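Local coordinates for T-lymphoma invasion and metastasis-inducing protein 1 (Homo sapiens, PDB 4K2P), which is a signalling protein whose PH and coiled-coil region probably binds phosphoinositides and partner proteins such as Par-3, at residues A172-L175 with D176-F179; Q183-E186 with Q187-M190; E159-L162 with S163-D167; Q146-D149 with M150-L154. The protein carries 5 engineered substitutions. All coordinates share one frame; numbering follows the deposited sequence.

Contact 1 (A172-L175 with D176-F179). Engineered in segment 172-175: Ala172 (natural residue Lys).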
loop_
_atom_site.group_PDB
_atom_site.type_symbol
_atom_site.label_atom_id
_atom_site.label_comp_id
_atom_site.label_asym_id
_atom_site.label_seq_id
_atom_site.Cartn_x
_atom_site.Cartn_y
_atom_site.Cartn_z
ATOM N N ALA A 172 29.143 -3.606 17.259
ATOM C CA ALA A 172 28.575 -4.168 16.049
ATOM C C ALA A 172 27.129 -4.572 16.307
ATOM O O ALA A 172 26.272 -4.382 15.456
ATOM C CB ALA A 172 29.385 -5.357 15.585
ATOM N N THR A 173 26.863 -5.098 17.499
ATOM C CA THR A 173 25.515 -5.519 17.869
ATOM C C THR A 173 24.578 -4.327 17.883
ATOM O O THR A 173 23.440 -4.410 17.411
ATOM C CB THR A 173 25.471 -6.192 19.261
ATOM O OG1 THR A 173 26.250 -7.393 19.251
ATOM C CG2 THR A 173 24.033 -6.534 19.651
ATOM N N ILE A 174 25.054 -3.216 18.435
ATOM C CA ILE A 174 24.224 -2.031 18.540
ATOM C C ILE A 174 23.955 -1.474 17.151
ATOM O O ILE A 174 22.881 -0.945 16.900
ATOM C CB ILE A 174 24.855 -0.959 19.428
ATOM C CG1 ILE A 174 24.927 -1.466 20.867
ATOM C CG2 ILE A 174 24.038 0.337 19.371
ATOM C CD1 ILE A 174 25.741 -0.593 21.783
ATOM N N LEU A 175 24.918 -1.590 16.245
ATOM C CA LEU A 175 24.711 -1.063 14.904
ATOM C C LEU A 175 23.643 -1.908 14.200
ATOM O O LEU A 175 22.740 -1.363 13.572
ATOM C CB LEU A 175 26.011 -1.041 14.092
ATOM C CG LEU A 175 25.891 -0.291 12.755
ATOM C CD1 LEU A 175 25.641 1.201 12.973
ATOM C CD2 LEU A 175 27.116 -0.491 11.874
ATOM N N ASP A 176 23.746 -3.229 14.313
ATOM C CA ASP A 176 22.701 -4.131 13.814
ATOM C C ASP A 176 21.330 -3.723 14.327
ATOM O O ASP A 176 20.359 -3.700 13.570
ATOM C CB ASP A 176 22.965 -5.581 14.233
ATOM C CG ASP A 176 24.080 -6.238 13.441
ATOM O OD1 ASP A 176 24.415 -5.753 12.340
ATOM O OD2 ASP A 176 24.630 -7.245 13.937
ATOM N N GLN A 177 21.249 -3.407 15.616
ATOM C CA GLN A 177 19.972 -3.065 16.221
ATOM C C GLN A 177 19.424 -1.761 15.686
ATOM O O GLN A 177 18.221 -1.642 15.484
ATOM C CB GLN A 177 20.087 -2.979 17.732
ATOM C CG GLN A 177 20.089 -4.321 18.410
ATOM C CD GLN A 177 20.314 -4.195 19.891
ATOM O OE1 GLN A 177 21.256 -3.543 20.321
ATOM N NE2 GLN A 177 19.434 -4.785 20.681
ATOM N N ILE A 178 20.300 -0.793 15.441
ATOM C CA ILE A 178 19.878 0.490 14.899
ATOM C C ILE A 178 19.225 0.258 13.535
ATOM O O ILE A 178 18.167 0.824 13.227
ATOM C CB ILE A 178 21.072 1.465 14.806
ATOM C CG1 ILE A 178 21.468 1.912 16.214
ATOM C CG2 ILE A 178 20.740 2.694 13.953
ATOM C CD1 ILE A 178 22.845 2.515 16.309
ATOM N N PHE A 179 19.817 -0.622 12.736
ATOM C CA PHE A 179 19.267 -0.902 11.417
ATOM C C PHE A 179 17.976 -1.713 11.513
ATOM O O PHE A 179 17.101 -1.564 10.656
ATOM C CB PHE A 179 20.299 -1.620 10.544
ATOM C CG PHE A 179 21.518 -0.776 10.216
ATOM C CD1 PHE A 179 21.482 0.612 10.314
ATOM C CD2 PHE A 179 22.687 -1.375 9.792
ATOM C CE1 PHE A 179 22.593 1.380 10.011
ATOM C CE2 PHE A 179 23.807 -0.613 9.483
ATOM C CZ PHE A 179 23.757 0.770 9.589
HETATM O O HOH W 1 26.984 -4.608 12.729
#
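Leu175 and Phe179 meet one helical turn apart, the leucine laid slantwise against the far end of the ring. Taken outward from CB, Phe179 first passes the carbonyl of Leu175: CB lies 3.9 Å from Leu175 O, and CG comes to 3.6 Å, so this oxygen sits over one ring face, off centre toward the rim. CD1 and CD2 stay near the same oxygen. Farther out, CE2 reaches Leu175 CG at 3.9 Å, and CZ lies 3.9 Å from Leu175 CD1. Leucine CG is turned away from its own backbone N (chi1 -171°), which carries the branch across to the outer ring atoms. This is an i to i+4 pair within helix 168-203, one of the two long helices of the coiled-coil hairpin, and Phe179 N donates to Leu175 O along the same turn. Cutting Leu175 back to an alanine would probably leave the outer ring atoms without their aliphatic neighbour and the phenyl freer to swing. On another side of the helix Ile174 CG2 packs on Ile178 CD1 at 3.9 Å, and both isoleucines also touch Leu162 of the preceding loop. A water donates to both Ala172 O and Asp176 OD1, beside the engineered Ala172.

Contact 2 (Q183-E186 with Q187-M190); sequences QNLE and QFQM. With CA (calcium ion), chain E.
Phe188 folds back over the carbonyl of Asn184, and this is the close-packed part of the contact. Asn184 O lies over one face of the ring, displaced toward its rim and 3.2 Å from Phe188 CG, while the same oxygen accepts the backbone N of Phe188 at 2.9 Å. The ring's CE2 reaches Asn184 CB at 4.1 Å. With CG beside its own backbone N (chi1 -71°), the phenyl runs back along the helix toward the preceding turn. Leu185 adds a looser apolar touch, its CD2 4.5 Å from Phe188 CD2. All of this lies on helix 168-203, whose Phe188 side faces helix 133-161 in the antiparallel coiled coil; there the ring packs on Lys147, Ile148 and Asp151. A serine in place of Phe188 is likely to open a gap between the two helices and leave Ile148 without its aromatic neighbour. Glu186 is packed in as well, its buried carboxylate forming a salt bridge with Arg243 and hydrogen bonds to Thr221 OG1 and Ser218 N. Gln187, bent at chi2 (72°), sends NE2 to Asp191. The solvent side, by contrast, begins at the asparagine tip, where a hydrated calcium ion sits 2.3 Å from Asn184 OD1. That oxygen is the one protein atom among the six ligands given, the other five being waters; ND2 of the same amide turns to Asp151 OD2.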
loop_
_atom_site.group_PDB
_atom_site.type_symbol
_atom_site.label_atom_id
_atom_site.label_comp_id
_atom_site.label_asym_id
_atom_site.label_seq_id
_atom_site.Cartn_x
_atom_site.Cartn_y
_atom_site.Cartn_z
ATOM N N GLN A 183 14.319 -0.241 10.129
ATOM C CA GLN A 183 13.435 -1.038 9.303
ATOM C C GLN A 183 12.051 -1.209 9.943
ATOM O O GLN A 183 11.029 -1.170 9.249
ATOM C CB GLN A 183 14.094 -2.388 9.039
ATOM C CG GLN A 183 13.539 -3.132 7.856
ATOM C CD GLN A 183 14.614 -3.858 7.076
ATOM O OE1 GLN A 183 14.587 -5.082 6.952
ATOM N NE2 GLN A 183 15.565 -3.104 6.536
ATOM N N ASN A 184 12.026 -1.387 11.263
ATOM C CA ASN A 184 10.776 -1.513 12.007
ATOM C C ASN A 184 9.951 -0.258 11.849
ATOM O O ASN A 184 8.736 -0.315 11.714
ATOM C CB ASN A 184 11.017 -1.757 13.498
ATOM C CG ASN A 184 11.556 -3.135 13.792
ATOM O OD1 ASN A 184 11.592 -4.001 12.928
ATOM N ND2 ASN A 184 11.966 -3.350 15.033
ATOM N N LEU A 185 10.635 0.879 11.887
ATOM C CA LEU A 185 9.982 2.174 11.838
ATOM C C LEU A 185 9.413 2.437 10.440
ATOM O O LEU A 185 8.358 3.044 10.312
ATOM C CB LEU A 185 10.960 3.273 12.267
ATOM C CG LEU A 185 11.218 3.290 13.774
ATOM C CD1 LEU A 185 12.432 4.137 14.132
ATOM C CD2 LEU A 185 9.998 3.797 14.517
ATOM N N GLU A 186 10.089 1.953 9.404
ATOM C CA GLU A 186 9.551 2.024 8.050
ATOM C C GLU A 186 8.242 1.268 7.946
ATOM O O GLU A 186 7.285 1.746 7.341
ATOM C CB GLU A 186 10.518 1.443 7.031
ATOM C CG GLU A 186 11.654 2.341 6.636
ATOM C CD GLU A 186 12.488 1.709 5.538
ATOM O OE1 GLU A 186 12.861 0.527 5.689
ATOM O OE2 GLU A 186 12.735 2.369 4.511
ATOM N N GLN A 187 8.225 0.076 8.534
ATOM C CA GLN A 187 7.063 -0.800 8.517
ATOM C C GLN A 187 5.915 -0.167 9.293
ATOM O O GLN A 187 4.773 -0.183 8.840
ATOM C CB GLN A 187 7.433 -2.162 9.105
ATOM C CG GLN A 187 6.284 -3.155 9.295
ATOM C CD GLN A 187 5.762 -3.716 7.988
ATOM O OE1 GLN A 187 6.408 -4.558 7.360
ATOM N NE2 GLN A 187 4.577 -3.267 7.578
ATOM N N PHE A 188 6.229 0.409 10.449
ATOM C CA PHE A 188 5.221 0.989 11.323
ATOM C C PHE A 188 4.592 2.222 10.682
ATOM O O PHE A 188 3.384 2.427 10.789
ATOM C CB PHE A 188 5.812 1.381 12.683
ATOM C CG PHE A 188 6.178 0.219 13.573
ATOM C CD1 PHE A 188 5.544 -1.008 13.463
ATOM C CD2 PHE A 188 7.149 0.371 14.547
ATOM C CE1 PHE A 188 5.889 -2.063 14.298
ATOM C CE2 PHE A 188 7.495 -0.682 15.377
ATOM C CZ PHE A 188 6.857 -1.897 15.252
ATOM N N GLN A 189 5.414 3.044 10.032
ATOM C CA GLN A 189 4.945 4.288 9.432
ATOM C C GLN A 189 4.089 4.002 8.214
ATOM O O GLN A 189 3.164 4.747 7.906
ATOM C CB GLN A 189 6.112 5.188 9.036
ATOM C CG GLN A 189 6.887 5.758 10.207
ATOM C CD GLN A 189 6.132 6.842 10.937
ATOM O OE1 GLN A 189 5.004 7.177 10.589
ATOM N NE2 GLN A 189 6.751 7.394 11.959
ATOM N N MET A 190 4.443 2.942 7.504
ATOM C CA MET A 190 3.680 2.487 6.366
ATOM C C MET A 190 2.309 1.977 6.843
ATOM O O MET A 190 1.286 2.289 6.241
ATOM C CB MET A 190 4.446 1.391 5.622
ATOM C CG MET A 190 3.799 0.923 4.343
ATOM S SD MET A 190 3.623 2.227 3.110
ATOM C CE MET A 190 5.345 2.657 2.815
HETATM CA CA CA E . 11.588 -5.986 11.739
HETATM O O HOH W 2 10.155 -7.927 11.376
HETATM O O HOH W 3 13.643 -4.939 11.128
HETATM O O HOH W 4 13.260 -7.747 11.770
HETATM O O HOH W 5 9.808 -4.740 10.635
HETATM O O HOH W 6 10.893 -6.460 14.041
#

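Contact 3 (E159-L162 with S163-D167); sequences ELQL and SSVTD. Engineered in segment 159-162: Leu160 (natural residue Met).
Glu159 reaches Ser163 through a water: its carbonyl O accepts from the water at 2.7 Å, and Ser163 OG lies 2.9 Å from the same water. The serine hydroxyl stands between its own backbone N and carbonyl carbon (chi1 62°), which brings it round to this water. Engineered Leu160 turns its side chain away, and what it offers is its carbonyl O, 3.8 Å from Ser164 OG. The carbonyl oxygen of Gln161 takes two backbone donors at once: Val165 N at 3.2 Å, nearly in line with the C=O, and Ser164 N at 3.0 Å, which comes from above the carbonyl plane, 59° out of it. These two bonds gather the chain into the turn of the hairpin that joins helices 133-161 and 168-203. The glutamine side chain bends at chi2 (-60°) and crosses Val165 at about a right angle, OE1 lying 3.9 Å from Val165 CG1. Leu162 follows with its carbonyl O 3.7 Å from Val165 CG2, while its side chain turns toward the returning helix 168-203. Val165 touches Ala171 and Ile174 of that helix, and Asp167 caps its start by accepting from Ala170 N.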
loop_
_atom_site.group_PDB
_atom_site.type_symbol
_atom_site.label_atom_id
_atom_site.label_comp_id
_atom_site.label_asym_id
_atom_site.label_seq_id
_atom_site.Cartn_x
_atom_site.Cartn_y
_atom_site.Cartn_z
ATOM N N GLU A 159 22.118 4.901 19.158
ATOM C CA GLU A 159 23.024 5.788 18.441
ATOM C C GLU A 159 23.936 6.546 19.405
ATOM O O GLU A 159 25.113 6.722 19.134
ATOM C CB GLU A 159 22.226 6.742 17.549
ATOM C CG GLU A 159 21.882 6.109 16.191
ATOM C CD GLU A 159 20.784 6.833 15.429
ATOM O OE1 GLU A 159 20.167 7.755 15.996
ATOM O OE2 GLU A 159 20.546 6.478 14.251
ATOM N N LEU A 160 23.388 6.967 20.540
ATOM C CA LEU A 160 24.166 7.660 21.558
ATOM C C LEU A 160 25.132 6.705 22.253
ATOM O O LEU A 160 26.133 7.131 22.818
ATOM C CB LEU A 160 23.249 8.306 22.597
ATOM C CG LEU A 160 22.580 9.621 22.202
ATOM C CD1 LEU A 160 21.521 9.999 23.222
ATOM C CD2 LEU A 160 23.598 10.740 22.057
ATOM N N GLN A 161 24.818 5.418 22.223
ATOM C CA GLN A 161 25.637 4.407 22.882
ATOM C C GLN A 161 26.783 3.897 22.036
ATOM O O GLN A 161 27.761 3.364 22.554
ATOM C CB GLN A 161 24.762 3.221 23.265
ATOM C CG GLN A 161 24.087 3.367 24.579
ATOM C CD GLN A 161 25.077 3.528 25.688
ATOM O OE1 GLN A 161 25.991 2.718 25.852
ATOM N NE2 GLN A 161 24.923 4.581 26.450
ATOM N N LEU A 162 26.633 4.056 20.729
ATOM C CA LEU A 162 27.581 3.544 19.750
ATOM C C LEU A 162 29.027 3.903 20.086
ATOM O O LEU A 162 29.912 3.051 20.021
ATOM C CB LEU A 162 27.205 4.072 18.362
ATOM C CG LEU A 162 27.255 3.131 17.154
ATOM C CD1 LEU A 162 26.568 1.814 17.407
ATOM C CD2 LEU A 162 26.626 3.819 15.950
ATOM N N SER A 163 29.264 5.158 20.458
ATOM C CA SER A 163 30.623 5.636 20.677
ATOM C C SER A 163 31.074 5.522 22.133
ATOM O O SER A 163 32.173 5.947 22.477
ATOM C CB SER A 163 30.750 7.091 20.205
ATOM O OG SER A 163 29.894 7.945 20.942
ATOM N N SER A 164 30.229 4.946 22.981
ATOM C CA SER A 164 30.588 4.694 24.375
ATOM C C SER A 164 30.965 3.242 24.665
ATOM O O SER A 164 31.676 2.976 25.623
ATOM C CB SER A 164 29.438 5.094 25.290
ATOM O OG SER A 164 29.080 6.443 25.076
ATOM N N VAL A 165 30.514 2.303 23.842
ATOM C CA VAL A 165 30.885 0.910 24.059
ATOM C C VAL A 165 32.228 0.657 23.384
ATOM O O VAL A 165 32.419 0.974 22.209
ATOM C CB VAL A 165 29.801 -0.085 23.544
ATOM C CG1 VAL A 165 28.452 0.240 24.162
ATOM C CG2 VAL A 165 29.695 -0.085 22.034
ATOM N N THR A 166 33.171 0.127 24.154
ATOM C CA THR A 166 34.542 -0.057 23.684
ATOM C C THR A 166 34.766 -1.431 23.061
ATOM O O THR A 166 35.720 -1.619 22.305
ATOM C CB THR A 166 35.564 0.141 24.821
ATOM O OG1 THR A 166 35.052 -0.407 26.044
ATOM C CG2 THR A 166 35.858 1.618 25.007
ATOM N N ASP A 167 33.909 -2.392 23.392
ATOM C CA ASP A 167 34.027 -3.734 22.833
ATOM C C ASP A 167 33.488 -3.736 21.407
ATOM O O ASP A 167 32.369 -3.292 21.164
ATOM C CB ASP A 167 33.272 -4.748 23.698
ATOM C CG ASP A 167 33.330 -6.153 23.132
ATOM O OD1 ASP A 167 34.445 -6.629 22.831
ATOM O OD2 ASP A 167 32.258 -6.781 22.987
HETATM O O HOH W 7 27.498 8.012 19.368
#

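Contact 4 (Q146-D149 with M150-L154); sequences QKID and MDEKL. Engineered in segment 150-154: Leu154 (natural residue Met).
The carboxylate of Asp149 meets the end of Lys153: OD2 takes NZ at 3.0 Å from its syn side, with the ammonium 19° out of the carboxylate plane. Lys153 CE lies close to both oxygens, 3.4 Å from OD1 of Asp149. A second carboxylate, that of Glu152, lies beside Ile148, its OE2 3.6 Å from Ile148 CG2, the two side chains running the same way. In Asp149, CG points away from the backbone N (chi1 -175°), swinging the acid forward along the axis to the lysine, whose extended chain passes over Asp149 O on its way, CG 3.3 Å from that oxygen. Such an i to i+4 acid-lysine salt bridge is a familiar link along a helix face, here on helix 133-161 of the coiled-coil hairpin, with backbone bonds such as Lys153 N to Asp149 O beneath it. The third carboxylate belongs to Asp151. One water donates to its OD1 at 2.7 Å and also to Lys147 O, joining side chain to the preceding turn, while the other oxygen faces helix 168-203. Ile148 is buried against that helix, where it also packs on Gln189 and Leu192.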
loop_
_atom_site.group_PDB
_atom_site.type_symbol
_atom_site.label_atom_id
_atom_site.label_comp_id
_atom_site.label_asym_id
_atom_site.label_seq_id
_atom_site.Cartn_x
_atom_site.Cartn_y
_atom_site.Cartn_z
ATOM N N GLN A 146 2.313 4.143 19.491
ATOM C CA GLN A 146 3.036 3.728 20.690
ATOM C C GLN A 146 4.289 2.940 20.303
ATOM O O GLN A 146 5.358 3.137 20.880
ATOM C CB GLN A 146 2.142 2.883 21.608
ATOM C CG GLN A 146 1.098 3.681 22.380
ATOM C CD GLN A 146 0.080 2.800 23.104
ATOM O OE1 GLN A 146 -0.247 1.696 22.656
ATOM N NE2 GLN A 146 -0.410 3.284 24.241
ATOM N N LYS A 147 4.159 2.072 19.303
ATOM C CA LYS A 147 5.272 1.257 18.836
ATOM C C LYS A 147 6.338 2.111 18.172
ATOM O O LYS A 147 7.529 1.838 18.306
ATOM C CB LYS A 147 4.784 0.174 17.864
ATOM C CG LYS A 147 4.137 -1.012 18.573
ATOM C CD LYS A 147 3.743 -2.148 17.637
ATOM C CE LYS A 147 2.534 -1.810 16.801
ATOM N NZ LYS A 147 2.010 -3.006 16.066
ATOM N N ILE A 148 5.905 3.157 17.480
ATOM C CA ILE A 148 6.822 4.056 16.803
ATOM C C ILE A 148 7.604 4.853 17.836
ATOM O O ILE A 148 8.803 5.064 17.688
ATOM C CB ILE A 148 6.070 5.011 15.845
ATOM C CG1 ILE A 148 5.590 4.244 14.615
ATOM C CG2 ILE A 148 6.950 6.173 15.406
ATOM C CD1 ILE A 148 4.519 4.977 13.808
ATOM N N ASP A 149 6.913 5.312 18.868
ATOM C CA ASP A 149 7.544 6.103 19.906
ATOM C C ASP A 149 8.657 5.297 20.580
ATOM O O ASP A 149 9.768 5.790 20.781
ATOM C CB ASP A 149 6.508 6.551 20.938
ATOM C CG ASP A 149 7.097 7.478 21.986
ATOM O OD1 ASP A 149 7.718 8.494 21.602
ATOM O OD2 ASP A 149 6.945 7.185 23.191
ATOM N N MET A 150 8.348 4.046 20.894
ATOM C CA MET A 150 9.271 3.161 21.590
ATOM C C MET A 150 10.505 2.876 20.728
ATOM O O MET A 150 11.632 3.045 21.190
ATOM C CB MET A 150 8.556 1.859 21.981
ATOM C CG MET A 150 9.440 0.820 22.657
ATOM S SD MET A 150 10.260 1.458 24.136
ATOM C CE MET A 150 8.854 1.708 25.213
ATOM N N ASP A 151 10.306 2.483 19.472
ATOM C CA ASP A 151 11.446 2.128 18.628
ATOM C C ASP A 151 12.284 3.350 18.247
ATOM O O ASP A 151 13.490 3.227 18.024
ATOM C CB ASP A 151 10.979 1.394 17.369
ATOM C CG ASP A 151 10.831 -0.098 17.589
ATOM O OD1 ASP A 151 10.692 -0.517 18.763
ATOM O OD2 ASP A 151 10.834 -0.852 16.590
ATOM N N GLU A 152 11.663 4.527 18.204
ATOM C CA GLU A 152 12.405 5.761 17.958
ATOM C C GLU A 152 13.329 6.065 19.132
ATOM O O GLU A 152 14.458 6.503 18.955
ATOM C CB GLU A 152 11.461 6.943 17.731
ATOM C CG GLU A 152 10.981 7.077 16.301
ATOM C CD GLU A 152 9.990 8.205 16.119
ATOM O OE1 GLU A 152 9.532 8.779 17.131
ATOM O OE2 GLU A 152 9.648 8.503 14.959
ATOM N N LYS A 153 12.824 5.846 20.333
ATOM C CA LYS A 153 13.566 6.131 21.545
ATOM C C LYS A 153 14.711 5.146 21.729
ATOM O O LYS A 153 15.797 5.526 22.145
ATOM C CB LYS A 153 12.627 6.106 22.742
ATOM C CG LYS A 153 11.785 7.363 22.846
ATOM C CD LYS A 153 10.735 7.251 23.933
ATOM C CE LYS A 153 9.974 8.554 24.085
ATOM N NZ LYS A 153 8.876 8.430 25.075
ATOM N N LEU A 154 14.457 3.881 21.417
ATOM C CA LEU A 154 15.467 2.844 21.538
ATOM C C LEU A 154 16.580 3.113 20.537
ATOM O O LEU A 154 17.761 3.004 20.867
ATOM C CB LEU A 154 14.854 1.456 21.333
ATOM C CG LEU A 154 13.982 0.949 22.483
ATOM C CD1 LEU A 154 13.088 -0.216 22.042
ATOM C CD2 LEU A 154 14.852 0.525 23.666
HETATM O O HOH W 8 8.131 -0.690 19.501
HETATM O O HOH W 9 9.778 9.138 19.880
#

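All four contacts belong to the hairpin of helices 133-161 and 168-203: contacts 1 and 2 follow one another on the second helix, contact 4 lies on the first, and contact 3 forms the turn between them. Contacts 2 and 4, partly buried, touch each other across the helix pair. Contacts 1 and 3 are surface contacts near the hairpin tip, joined by packing that includes Ile178 CD1 against Glu159 CG. Chemistry shifts accordingly: metal, buried acid and aromatic in contact 2, a salt bridge in contact 4, aliphatic and aromatic packing in contact 1, a shared backbone carbonyl and a side-chain N-cap in contact 3.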